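Local coordinates for acyl-CoA N-acyltransferases (NAT) superfamily protein (Arabidopsis thaliana, PDB 6TH0) that probably transfers the acetyl group of acetyl-CoA, which it binds, to the N-terminal methionine of transmembrane proteins and to protein lysines, as an NAA60-type acetyltransferase, at residues Tyr133-His139 against Phe169-Val175; Ile45-Val51 against Leu63-Ala69; Leu73-Ile79 against Glu91-Val95. One frame throughout, in Å; residues are numbered along the deposited sequence.

Contact 1: residues Tyr133-His139 against Phe169-Val175. With ACO (acetyl coenzyme *a), chain C.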
loop_
_atom_site.group_PDB
_atom_site.type_symbol
_atom_site.label_atom_id
_atom_site.label_comp_id
_atom_site.label_asym_id
_atom_site.label_seq_id
_atom_site.Cartn_x
_atom_site.Cartn_y
_atom_site.Cartn_z
ATOM N N TYR A 133 6.961 2.925 3.951
ATOM C CA TYR A 133 6.429 4.281 4.056
ATOM C C TYR A 133 5.341 4.482 3.008
ATOM O O TYR A 133 5.135 3.654 2.118
ATOM C CB TYR A 133 7.526 5.364 3.959
ATOM C CG TYR A 133 8.134 5.671 2.594
ATOM C CD1 TYR A 133 8.965 4.756 1.940
ATOM C CD2 TYR A 133 7.926 6.911 1.987
ATOM C CE1 TYR A 133 9.526 5.059 0.690
ATOM C CE2 TYR A 133 8.488 7.222 0.754
ATOM C CZ TYR A 133 9.293 6.299 0.107
ATOM O OH TYR A 133 9.858 6.626 -1.129
ATOM N N LEU A 134 4.589 5.559 3.177
ATOM C CA LEU A 134 3.461 5.862 2.313
ATOM C C LEU A 134 2.983 7.270 2.632
ATOM O O LEU A 134 3.423 7.896 3.600
ATOM C CB LEU A 134 2.334 4.844 2.509
ATOM C CG LEU A 134 1.690 4.967 3.898
ATOM C CD1 LEU A 134 0.255 4.545 3.790
ATOM C CD2 LEU A 134 2.413 4.153 4.989
ATOM N N HIS A 135 2.046 7.741 1.824
ATOM C CA HIS A 135 1.377 9.007 2.048
ATOM C C HIS A 135 -0.113 8.748 2.177
ATOM O O HIS A 135 -0.677 7.933 1.443
ATOM C CB HIS A 135 1.654 10.004 0.915
ATOM C CG HIS A 135 3.087 10.419 0.812
ATOM N ND1 HIS A 135 4.014 9.734 0.057
ATOM C CD2 HIS A 135 3.746 11.467 1.359
ATOM C CE1 HIS A 135 5.185 10.341 0.147
ATOM N NE2 HIS A 135 5.049 11.395 0.932
ATOM N N VAL A 136 -0.731 9.424 3.137
ATOM C CA VAL A 136 -2.157 9.338 3.392
ATOM C C VAL A 136 -2.769 10.702 3.120
ATOM O O VAL A 136 -2.215 11.732 3.523
ATOM C CB VAL A 136 -2.414 8.898 4.852
ATOM C CG1 VAL A 136 -3.888 8.811 5.146
ATOM C CG2 VAL A 136 -1.697 7.578 5.143
ATOM N N ILE A 137 -3.923 10.721 2.449
ATOM C CA ILE A 137 -4.626 11.982 2.300
ATOM C C ILE A 137 -4.924 12.513 3.693
ATOM O O ILE A 137 -5.415 11.774 4.552
ATOM C CB ILE A 137 -5.917 11.777 1.500
ATOM C CG1 ILE A 137 -5.587 11.403 0.055
ATOM C CG2 ILE A 137 -6.780 13.018 1.582
ATOM C CD1 ILE A 137 -6.821 11.015 -0.763
ATOM N N ALA A 138 -4.660 13.805 3.911
ATOM C CA ALA A 138 -4.596 14.332 5.276
ATOM C C ALA A 138 -5.954 14.395 5.965
ATOM O O ALA A 138 -6.005 14.431 7.201
ATOM C CB ALA A 138 -3.954 15.716 5.284
ATOM N N HIS A 139 -7.054 14.427 5.220
ATOM C CA HIS A 139 -8.365 14.487 5.852
ATOM C C HIS A 139 -8.997 13.109 5.977
ATOM O O HIS A 139 -10.162 13.002 6.368
ATOM C CB HIS A 139 -9.292 15.425 5.078
ATOM C CG HIS A 139 -9.549 14.991 3.672
ATOM N ND1 HIS A 139 -10.313 13.885 3.369
ATOM C CD2 HIS A 139 -9.135 15.499 2.488
ATOM C CE1 HIS A 139 -10.366 13.734 2.057
ATOM N NE2 HIS A 139 -9.663 14.704 1.499
ATOM N N PHE A 169 -4.962 18.524 -2.451
ATOM C CA PHE A 169 -5.115 18.110 -1.065
ATOM C C PHE A 169 -3.751 17.769 -0.490
ATOM O O PHE A 169 -2.876 17.281 -1.205
ATOM C CB PHE A 169 -6.021 16.896 -0.953
ATOM C CG PHE A 169 -7.439 17.193 -1.301
ATOM C CD1 PHE A 169 -8.314 17.677 -0.343
ATOM C CD2 PHE A 169 -7.884 17.033 -2.605
ATOM C CE1 PHE A 169 -9.622 17.968 -0.671
ATOM C CE2 PHE A 169 -9.196 17.325 -2.943
ATOM C CZ PHE A 169 -10.063 17.791 -1.974
ATOM N N ASP A 170 -3.596 18.000 0.812
ATOM C CA ASP A 170 -2.349 17.697 1.507
ATOM C C ASP A 170 -2.282 16.207 1.849
ATOM O O ASP A 170 -3.293 15.497 1.867
ATOM C CB ASP A 170 -2.229 18.522 2.794
ATOM C CG ASP A 170 -2.196 20.015 2.537
ATOM O OD1 ASP A 170 -2.063 20.431 1.365
ATOM O OD2 ASP A 170 -2.309 20.784 3.522
ATOM N N SER A 171 -1.070 15.726 2.123
ATOM C CA SER A 171 -0.889 14.357 2.576
ATOM C C SER A 171 -0.086 14.345 3.869
ATOM O O SER A 171 0.556 15.332 4.245
ATOM C CB SER A 171 -0.176 13.499 1.520
ATOM O OG SER A 171 1.180 13.907 1.403
ATOM N N TYR A 172 -0.189 13.234 4.590
ATOM C CA TYR A 172 0.727 12.933 5.682
ATOM C C TYR A 172 1.680 11.831 5.251
ATOM O O TYR A 172 1.252 10.822 4.682
ATOM C CB TYR A 172 0.001 12.479 6.949
ATOM C CG TYR A 172 -0.748 13.551 7.672
ATOM C CD1 TYR A 172 -0.102 14.687 8.129
ATOM C CD2 TYR A 172 -2.098 13.401 7.963
ATOM C CE1 TYR A 172 -0.782 15.664 8.836
ATOM C CE2 TYR A 172 -2.784 14.368 8.686
ATOM C CZ TYR A 172 -2.130 15.497 9.095
ATOM O OH TYR A 172 -2.810 16.462 9.781
ATOM N N LEU A 173 2.965 12.023 5.531
ATOM C CA LEU A 173 3.959 10.966 5.360
ATOM C C LEU A 173 3.940 10.046 6.580
ATOM O O LEU A 173 4.014 10.524 7.711
ATOM C CB LEU A 173 5.346 11.580 5.210
ATOM C CG LEU A 173 6.528 10.607 5.357
ATOM C CD1 LEU A 173 6.545 9.647 4.176
ATOM C CD2 LEU A 173 7.870 11.341 5.503
ATOM N N PHE A 174 3.798 8.732 6.361
ATOM C CA PHE A 174 3.829 7.748 7.446
ATOM C C PHE A 174 4.972 6.786 7.192
ATOM O O PHE A 174 5.187 6.380 6.060
ATOM C CB PHE A 174 2.531 6.928 7.574
ATOM C CG PHE A 174 1.459 7.574 8.399
ATOM C CD1 PHE A 174 1.334 7.280 9.745
ATOM C CD2 PHE A 174 0.536 8.435 7.811
ATOM C CE1 PHE A 174 0.313 7.868 10.511
ATOM C CE2 PHE A 174 -0.466 9.012 8.555
ATOM C CZ PHE A 174 -0.583 8.727 9.898
ATOM N N VAL A 175 5.728 6.433 8.242
ATOM C CA VAL A 175 6.867 5.532 8.094
ATOM C C VAL A 175 6.817 4.462 9.173
ATOM O O VAL A 175 6.359 4.710 10.295
ATOM C CB VAL A 175 8.225 6.273 8.138
ATOM C CG1 VAL A 175 8.276 7.360 7.084
ATOM C CG2 VAL A 175 8.480 6.845 9.524
HETATM N N1A ACO C . -15.212 -5.542 14.968
HETATM C C2A ACO C . -15.469 -4.191 14.923
HETATM N N3A ACO C . -14.738 -3.169 14.446
HETATM C C4A ACO C . -13.529 -3.604 13.917
HETATM C C5A ACO C . -13.119 -4.975 13.889
HETATM C C6A ACO C . -14.007 -5.921 14.435
HETATM N N6A ACO C . -13.672 -7.250 14.436
HETATM N N7A ACO C . -11.858 -5.116 13.295
HETATM C C8A ACO C . -11.512 -3.853 12.970
HETATM N N9A ACO C . -12.478 -2.910 13.325
HETATM C C1B ACO C . -12.429 -1.459 13.136
HETATM C C2B ACO C . -10.981 -0.824 13.366
HETATM O O2B ACO C . -10.763 -0.639 14.702
HETATM C C3B ACO C . -11.357 0.545 12.627
HETATM O O3B ACO C . -12.171 1.180 13.485
HETATM P P3B ACO C . -12.032 3.011 13.387
HETATM O O7A ACO C . -12.738 3.146 12.064
HETATM O O8A ACO C . -12.776 3.494 14.620
HETATM O O9A ACO C . -10.529 3.158 13.338
HETATM C C4B ACO C . -12.116 0.035 11.356
HETATM O O4B ACO C . -12.837 -1.172 11.768
HETATM C C5B ACO C . -11.160 -0.214 10.174
HETATM O O5B ACO C . -10.117 -1.068 10.529
HETATM P P1A ACO C . -9.954 -2.216 9.356
HETATM O O1A ACO C . -11.198 -3.021 9.273
HETATM O O2A ACO C . -8.614 -2.866 9.558
HETATM O O3A ACO C . -9.807 -1.487 7.834
HETATM P P2A ACO C . -10.960 -1.813 6.790
HETATM O O4A ACO C . -10.832 -3.172 6.205
HETATM O O5A ACO C . -12.317 -1.286 7.177
HETATM O O6A ACO C . -10.537 -0.827 5.424
HETATM C CBP ACO C . -9.758 1.267 4.531
HETATM C CCP ACO C . -9.969 0.372 5.828
HETATM C CDP ACO C . -8.691 0.601 3.694
HETATM C CEP ACO C . -9.327 2.681 4.926
HETATM C CAP ACO C . -11.134 1.270 3.813
HETATM O OAP ACO C . -12.076 2.078 4.514
HETATM C C9P ACO C . -11.098 1.790 2.379
HETATM O O9P ACO C . -10.989 1.021 1.449
HETATM N N8P ACO C . -11.270 3.142 2.163
HETATM C C7P ACO C . -11.255 3.728 0.782
HETATM C C6P ACO C . -9.893 3.597 0.165
HETATM C C5P ACO C . -8.962 4.416 0.988
HETATM O O5P ACO C . -9.247 5.480 1.517
HETATM N N4P ACO C . -7.691 3.903 1.154
HETATM C C3P ACO C . -6.795 4.707 1.983
HETATM C C2P ACO C . -5.391 4.505 1.538
HETATM S S1P ACO C . -4.304 5.571 2.605
HETATM C C ACO C . -4.376 7.035 1.574
HETATM O O ACO C . -5.008 8.018 1.877
HETATM C CH3 ACO C . -3.683 6.979 0.313
#
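Tyr172 N donates a 2.7 Å hydrogen bond to Val136 O, and Val136 N returns one of 2.9 Å to Tyr172 O. Leu134 and Phe174 form a second antiparallel hydrogen-bonded pair. Its bond from Phe174 N to Leu134 O is almost straight, 177° at the hydrogen. Beyond the strand end, Ala138 N reaches Asp170 O at 3.0 Å. Ile137 N instead holds the acetyl O of acetyl-CoA at 3.0 Å, so this strand end forms part of the cofactor site of the GNAT domain. The two Val136 methyls have different partners: CG1, anti to the backbone N (chi1 180°), touches the acetyl O (3.5 Å), and CG2, left beside that N, packs on Phe174 CD2 (3.6 Å). His135 has Leu173 CD1 over one ring face, while its two ring nitrogens bond to Glu78 and Tyr96. A leucine at His135 would probably leave Glu78 and Tyr96 without this buried hydrogen-bonding partner. Ala138 CB makes a CH-pi contact over the Tyr172 ring. His139 turns its edge to the Phe169 face in an offset T-shaped pair, planes at 71°. Helix 141-149 covers Leu134, Val136 and Tyr172. Strand 93-102 flanks Tyr133, and strand 153-164 pairs with 169-175 on its far side.

Contact 2: residues Ile45-Val51 against Leu63-Ala69; sequences IVSWAAV and LIGFVTA
Trp48 and Val67 lie side by side on one face of an antiparallel hairpin of the GNAT domain. Val67 CG1 sits between its own backbone N and carbonyl carbon (chi1 63°), which brings it against Trp48 CB and CE3, both at 3.8 Å. Their backbones exchange two hydrogen bonds. On the same face, Val46 CG2 packs on Ala69 CB at 3.8 Å. Ile45 lays its CG2 branch beside Ala69 O. On the other face, Ser47 CB meets Thr68 CG2 at 3.9 Å. Thr68 OG1 is hydrogen-bonded to Thr99 OG1. The Phe66 ring meets that of His23. A classic beta bulge closes the other end, where Ile64 and Gly65 both face Ala50. Ala50 O accepts Ile64 N at 2.8 Å and a weak bond from Gly65 N. Ala50 N points straight at Gly65 O (175°), but from well above the carbonyl plane. Ile64 bends at chi2 (75°), so that CD1 folds back onto Ala50 CB at 3.8 Å. Gly65 lies so near Ala50 that a CB there would be crowded. Helix 111-123 covers the face of Val46, Trp48, Ala50 and Val67. Helix 33-41 packs on Ile45 and Ser47. Strands 6-10 and 93-102 flank the hairpin. Through Val67 it packs on Leu100, an acetyl-CoA-binding residue of strand 93-102.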
loop_
_atom_site.group_PDB
_atom_site.type_symbol
_atom_site.label_atom_id
_atom_site.label_comp_id
_atom_site.label_asym_id
_atom_site.label_seq_id
_atom_site.Cartn_x
_atom_site.Cartn_y
_atom_site.Cartn_z
ATOM N N ILE A 45 6.607 -3.854 -8.534
ATOM C CA ILE A 45 5.446 -3.630 -7.689
ATOM C C ILE A 45 5.087 -4.965 -7.069
ATOM O O ILE A 45 4.985 -5.978 -7.769
ATOM C CB ILE A 45 4.240 -3.071 -8.472
ATOM C CG1 ILE A 45 4.506 -1.632 -8.915
ATOM C CG2 ILE A 45 2.919 -3.192 -7.636
ATOM C CD1 ILE A 45 3.295 -0.978 -9.554
ATOM N N VAL A 46 4.962 -4.973 -5.750
ATOM C CA VAL A 46 4.501 -6.131 -5.013
ATOM C C VAL A 46 3.069 -5.843 -4.614
ATOM O O VAL A 46 2.679 -4.687 -4.385
ATOM C CB VAL A 46 5.387 -6.483 -3.799
ATOM C CG1 VAL A 46 6.727 -7.029 -4.264
ATOM C CG2 VAL A 46 5.590 -5.265 -2.906
ATOM N N SER A 47 2.268 -6.893 -4.542
ATOM C CA SER A 47 0.894 -6.610 -4.163
ATOM C C SER A 47 0.200 -7.858 -3.646
ATOM O O SER A 47 0.645 -8.989 -3.864
ATOM C CB SER A 47 0.129 -6.041 -5.356
ATOM O OG SER A 47 0.155 -6.979 -6.413
ATOM N N TRP A 48 -0.895 -7.619 -2.931
ATOM C CA TRP A 48 -1.664 -8.671 -2.294
ATOM C C TRP A 48 -3.145 -8.424 -2.526
ATOM O O TRP A 48 -3.608 -7.281 -2.487
ATOM C CB TRP A 48 -1.369 -8.746 -0.799
ATOM C CG TRP A 48 -0.024 -9.309 -0.502
ATOM C CD1 TRP A 48 0.270 -10.611 -0.223
ATOM C CD2 TRP A 48 1.225 -8.599 -0.460
ATOM N NE1 TRP A 48 1.615 -10.755 -0.002
ATOM C CE2 TRP A 48 2.223 -9.534 -0.134
ATOM C CE3 TRP A 48 1.591 -7.264 -0.655
ATOM C CZ2 TRP A 48 3.574 -9.183 -0.008
ATOM C CZ3 TRP A 48 2.924 -6.910 -0.521
ATOM C CH2 TRP A 48 3.905 -7.872 -0.208
ATOM N N ALA A 49 -3.879 -9.497 -2.757
ATOM C CA ALA A 49 -5.324 -9.452 -2.861
ATOM C C ALA A 49 -5.907 -10.149 -1.642
ATOM O O ALA A 49 -5.319 -11.089 -1.107
ATOM C CB ALA A 49 -5.813 -10.130 -4.146
ATOM N N ALA A 50 -7.043 -9.649 -1.184
ATOM C CA ALA A 50 -7.872 -10.336 -0.204
ATOM C C ALA A 50 -9.064 -10.924 -0.936
ATOM O O ALA A 50 -9.685 -10.239 -1.752
ATOM C CB ALA A 50 -8.348 -9.380 0.891
ATOM N N VAL A 51 -9.362 -12.194 -0.672
ATOM C CA VAL A 51 -10.495 -12.863 -1.298
ATOM C C VAL A 51 -11.313 -13.589 -0.240
ATOM O O VAL A 51 -10.797 -14.010 0.800
ATOM C CB VAL A 51 -10.039 -13.856 -2.396
ATOM C CG1 VAL A 51 -9.201 -13.138 -3.450
ATOM C CG2 VAL A 51 -9.259 -15.021 -1.780
ATOM N N LEU A 63 -11.283 -10.534 -6.001
ATOM C CA LEU A 63 -10.722 -9.864 -4.834
ATOM C C LEU A 63 -11.729 -8.885 -4.235
ATOM O O LEU A 63 -12.520 -8.258 -4.947
ATOM C CB LEU A 63 -9.421 -9.137 -5.195
ATOM C CG LEU A 63 -9.440 -7.973 -6.189
ATOM C CD1 LEU A 63 -9.759 -6.673 -5.492
ATOM C CD2 LEU A 63 -8.091 -7.868 -6.907
ATOM N N ILE A 64 -11.708 -8.767 -2.910
ATOM C CA ILE A 64 -12.510 -7.782 -2.197
ATOM C C ILE A 64 -11.639 -6.818 -1.394
ATOM O O ILE A 64 -12.151 -5.954 -0.677
ATOM C CB ILE A 64 -13.569 -8.475 -1.314
ATOM C CG1 ILE A 64 -12.950 -9.575 -0.454
ATOM C CG2 ILE A 64 -14.650 -9.086 -2.197
ATOM C CD1 ILE A 64 -12.151 -9.070 0.730
ATOM N N GLY A 65 -10.325 -6.930 -1.536
ATOM C CA GLY A 65 -9.405 -6.001 -0.909
ATOM C C GLY A 65 -8.085 -6.109 -1.635
ATOM O O GLY A 65 -7.820 -7.095 -2.323
ATOM N N PHE A 66 -7.269 -5.066 -1.507
ATOM C CA PHE A 66 -6.002 -5.054 -2.232
ATOM C C PHE A 66 -5.031 -4.140 -1.505
ATOM O O PHE A 66 -5.439 -3.226 -0.785
ATOM C CB PHE A 66 -6.203 -4.563 -3.674
ATOM C CG PHE A 66 -6.749 -3.193 -3.746
ATOM C CD1 PHE A 66 -5.906 -2.096 -3.685
ATOM C CD2 PHE A 66 -8.124 -2.981 -3.777
ATOM C CE1 PHE A 66 -6.421 -0.803 -3.697
ATOM C CE2 PHE A 66 -8.636 -1.704 -3.796
ATOM C CZ PHE A 66 -7.796 -0.613 -3.774
ATOM N N VAL A 67 -3.735 -4.402 -1.683
ATOM C CA VAL A 67 -2.697 -3.437 -1.342
ATOM C C VAL A 67 -1.609 -3.552 -2.404
ATOM O O VAL A 67 -1.321 -4.660 -2.864
ATOM C CB VAL A 67 -2.113 -3.679 0.062
ATOM C CG1 VAL A 67 -1.440 -5.045 0.126
ATOM C CG2 VAL A 67 -1.146 -2.564 0.445
ATOM N N THR A 68 -1.135 -2.414 -2.914
ATOM C CA THR A 68 -0.031 -2.383 -3.873
ATOM C C THR A 68 1.142 -1.581 -3.312
ATOM O O THR A 68 0.955 -0.622 -2.550
ATOM C CB THR A 68 -0.459 -1.786 -5.203
ATOM O OG1 THR A 68 -0.872 -0.432 -4.992
ATOM C CG2 THR A 68 -1.615 -2.593 -5.796
ATOM N N ALA A 69 2.363 -1.991 -3.669
ATOM C CA ALA A 69 3.557 -1.355 -3.132
ATOM C C ALA A 69 4.688 -1.463 -4.153
ATOM O O ALA A 69 4.734 -2.393 -4.959
ATOM C CB ALA A 69 3.994 -1.984 -1.798
#

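Contact 3: residues Leu73-Ile79 against Glu91-Val95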
loop_
_atom_site.group_PDB
_atom_site.type_symbol
_atom_site.label_atom_id
_atom_site.label_comp_id
_atom_site.label_asym_id
_atom_site.label_seq_id
_atom_site.Cartn_x
_atom_site.Cartn_y
_atom_site.Cartn_z
ATOM N N LEU A 73 14.899 2.540 -3.779
ATOM C CA LEU A 73 16.228 2.640 -3.196
ATOM C C LEU A 73 16.207 3.667 -2.070
ATOM O O LEU A 73 15.722 4.788 -2.247
ATOM C CB LEU A 73 17.259 3.025 -4.256
ATOM C CG LEU A 73 17.647 1.922 -5.242
ATOM C CD1 LEU A 73 18.533 2.475 -6.338
ATOM C CD2 LEU A 73 18.399 0.829 -4.482
ATOM N N ALA A 74 16.727 3.280 -0.903
ATOM C CA ALA A 74 16.603 4.141 0.270
ATOM C C ALA A 74 17.123 5.551 -0.001
ATOM O O ALA A 74 16.492 6.538 0.398
ATOM C CB ALA A 74 17.332 3.522 1.463
ATOM N N LYS A 75 18.280 5.667 -0.661
ATOM C CA LYS A 75 18.869 6.987 -0.862
ATOM C C LYS A 75 18.145 7.813 -1.914
ATOM O O LYS A 75 18.444 9.004 -2.048
ATOM C CB LYS A 75 20.354 6.879 -1.204
ATOM C CG LYS A 75 21.219 6.669 0.030
ATOM C CD LYS A 75 22.514 7.473 -0.025
ATOM C CE LYS A 75 23.289 7.395 1.288
ATOM N NZ LYS A 75 24.678 7.938 1.142
ATOM N N GLU A 76 17.235 7.216 -2.676
ATOM C CA GLU A 76 16.423 7.947 -3.637
ATOM C C GLU A 76 15.040 8.276 -3.094
ATOM O O GLU A 76 14.208 8.832 -3.827
ATOM C CB GLU A 76 16.314 7.151 -4.946
ATOM C CG GLU A 76 17.670 6.835 -5.562
ATOM C CD GLU A 76 17.569 6.145 -6.911
ATOM O OE1 GLU A 76 18.523 6.270 -7.711
ATOM O OE2 GLU A 76 16.540 5.485 -7.175
ATOM N N SER A 77 14.757 7.891 -1.848
ATOM C CA SER A 77 13.447 8.128 -1.261
ATOM C C SER A 77 13.425 9.492 -0.589
ATOM O O SER A 77 14.465 10.044 -0.215
ATOM C CB SER A 77 13.103 7.048 -0.231
ATOM O OG SER A 77 13.899 7.225 0.933
ATOM N N GLU A 78 12.216 10.021 -0.402
ATOM C CA GLU A 78 12.100 11.304 0.273
ATOM C C GLU A 78 12.366 11.230 1.771
ATOM O O GLU A 78 12.466 12.284 2.407
ATOM C CB GLU A 78 10.707 11.883 0.046
ATOM C CG GLU A 78 9.628 11.130 0.778
ATOM C CD GLU A 78 8.240 11.473 0.271
ATOM O OE1 GLU A 78 7.919 11.100 -0.879
ATOM O OE2 GLU A 78 7.472 12.108 1.029
ATOM N N ILE A 79 12.478 10.040 2.354
ATOM C CA ILE A 79 12.740 9.921 3.783
ATOM C C ILE A 79 14.183 9.512 4.042
ATOM O O ILE A 79 14.525 9.104 5.154
ATOM C CB ILE A 79 11.771 8.943 4.465
ATOM C CG1 ILE A 79 11.932 7.545 3.877
ATOM C CG2 ILE A 79 10.340 9.433 4.343
ATOM C CD1 ILE A 79 11.077 6.517 4.544
ATOM N N GLU A 91 23.340 0.568 0.856
ATOM C CA GLU A 91 22.311 1.603 0.852
ATOM C C GLU A 91 20.984 1.067 1.376
ATOM O O GLU A 91 20.337 1.696 2.231
ATOM C CB GLU A 91 22.147 2.162 -0.558
ATOM C CG GLU A 91 21.448 3.494 -0.602
ATOM C CD GLU A 91 20.995 3.856 -1.998
ATOM O OE1 GLU A 91 21.821 3.780 -2.944
ATOM O OE2 GLU A 91 19.803 4.205 -2.142
ATOM N N GLY A 92 20.543 -0.081 0.871
ATOM C CA GLY A 92 19.269 -0.614 1.297
ATOM C C GLY A 92 18.086 -0.060 0.518
ATOM O O GLY A 92 18.204 0.831 -0.329
ATOM N N THR A 93 16.928 -0.655 0.778
ATOM C CA THR A 93 15.683 -0.315 0.109
ATOM C C THR A 93 14.585 -0.006 1.116
ATOM O O THR A 93 14.731 -0.188 2.324
ATOM C CB THR A 93 15.214 -1.457 -0.792
ATOM O OG1 THR A 93 15.174 -2.666 -0.016
ATOM C CG2 THR A 93 16.151 -1.621 -2.017
ATOM N N LEU A 94 13.475 0.436 0.561
ATOM C CA LEU A 94 12.250 0.722 1.289
ATOM C C LEU A 94 11.098 0.185 0.462
ATOM O O LEU A 94 11.202 0.083 -0.762
ATOM C CB LEU A 94 12.074 2.219 1.518
ATOM C CG LEU A 94 13.048 2.876 2.475
ATOM C CD1 LEU A 94 13.042 4.377 2.285
ATOM C CD2 LEU A 94 12.662 2.511 3.898
ATOM N N VAL A 95 10.015 -0.201 1.140
ATOM C CA VAL A 95 8.757 -0.538 0.481
ATOM C C VAL A 95 7.821 0.650 0.631
ATOM O O VAL A 95 7.630 1.156 1.744
ATOM C CB VAL A 95 8.143 -1.821 1.068
ATOM C CG1 VAL A 95 6.817 -2.139 0.382
ATOM C CG2 VAL A 95 9.123 -2.987 0.907
#
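As modelled, Lys75 CB and CG lie over one face of the Glu91 carboxylate, uncomfortably close, so the details there are doubtful. Leu73 CB approaches OE2 of Glu91 from the other side of the carboxylate plane. The hydrogen bond that OE2 appears to accept from Lys75 N is equally unsure. Ala74 N makes a sound bond to Gly92 O, 2.9 Å long and 168° at the hydrogen. Gly92 has backbone angles (phi 86°) at which a side chain would jam against the carbonyl of Glu91. Deeper in, Leu94 CD1 packs against Ser77 OG at 3.3 Å and Ile79 CD1 at 3.7 Å. Ser77 OG itself donates to Ala74 O at 2.7 Å. It is placed for this by a chi1 of 72°, between its backbone N and carbonyl carbon. Ala74 O also accepts Ser77 N, so two donors hold it. The contact thus joins the short 3-10 turn 74-76 to the start of strand 93-102. Lys75 and Glu91 make no salt bridge, as NZ and OE1 stand 6.5 Å apart, and Lys75 has a cation-pi partner in Tyr85. The turn is therefore probably held mainly by backbone polar groups and the Ser77 hydroxyl.

All three contacts reach one mixed sheet of the GNAT fold. Along the chain contact 2 comes first, then contact 3, then contact 1. Contacts 2 and 3 are centred about 22 Å apart, on opposite sides of the chain's centre. They touch through Ala69 and Val95, on neighbouring strands 63-73 and 93-102. Contacts 1 and 3 are about 17 Å apart between centres. They meet where strand 129-137 runs parallel to strand 93-102. There His135 NE2 and Glu78 OE2 are probably hydrogen-bonded, tying the loop of contact 3 to the strand whose end holds the acetyl group. Contacts 1 and 2 do not touch; their nearest atoms are about 7 Å apart. Acetyl-CoA also bonds to Leu100 and Val102 of strand 93-102.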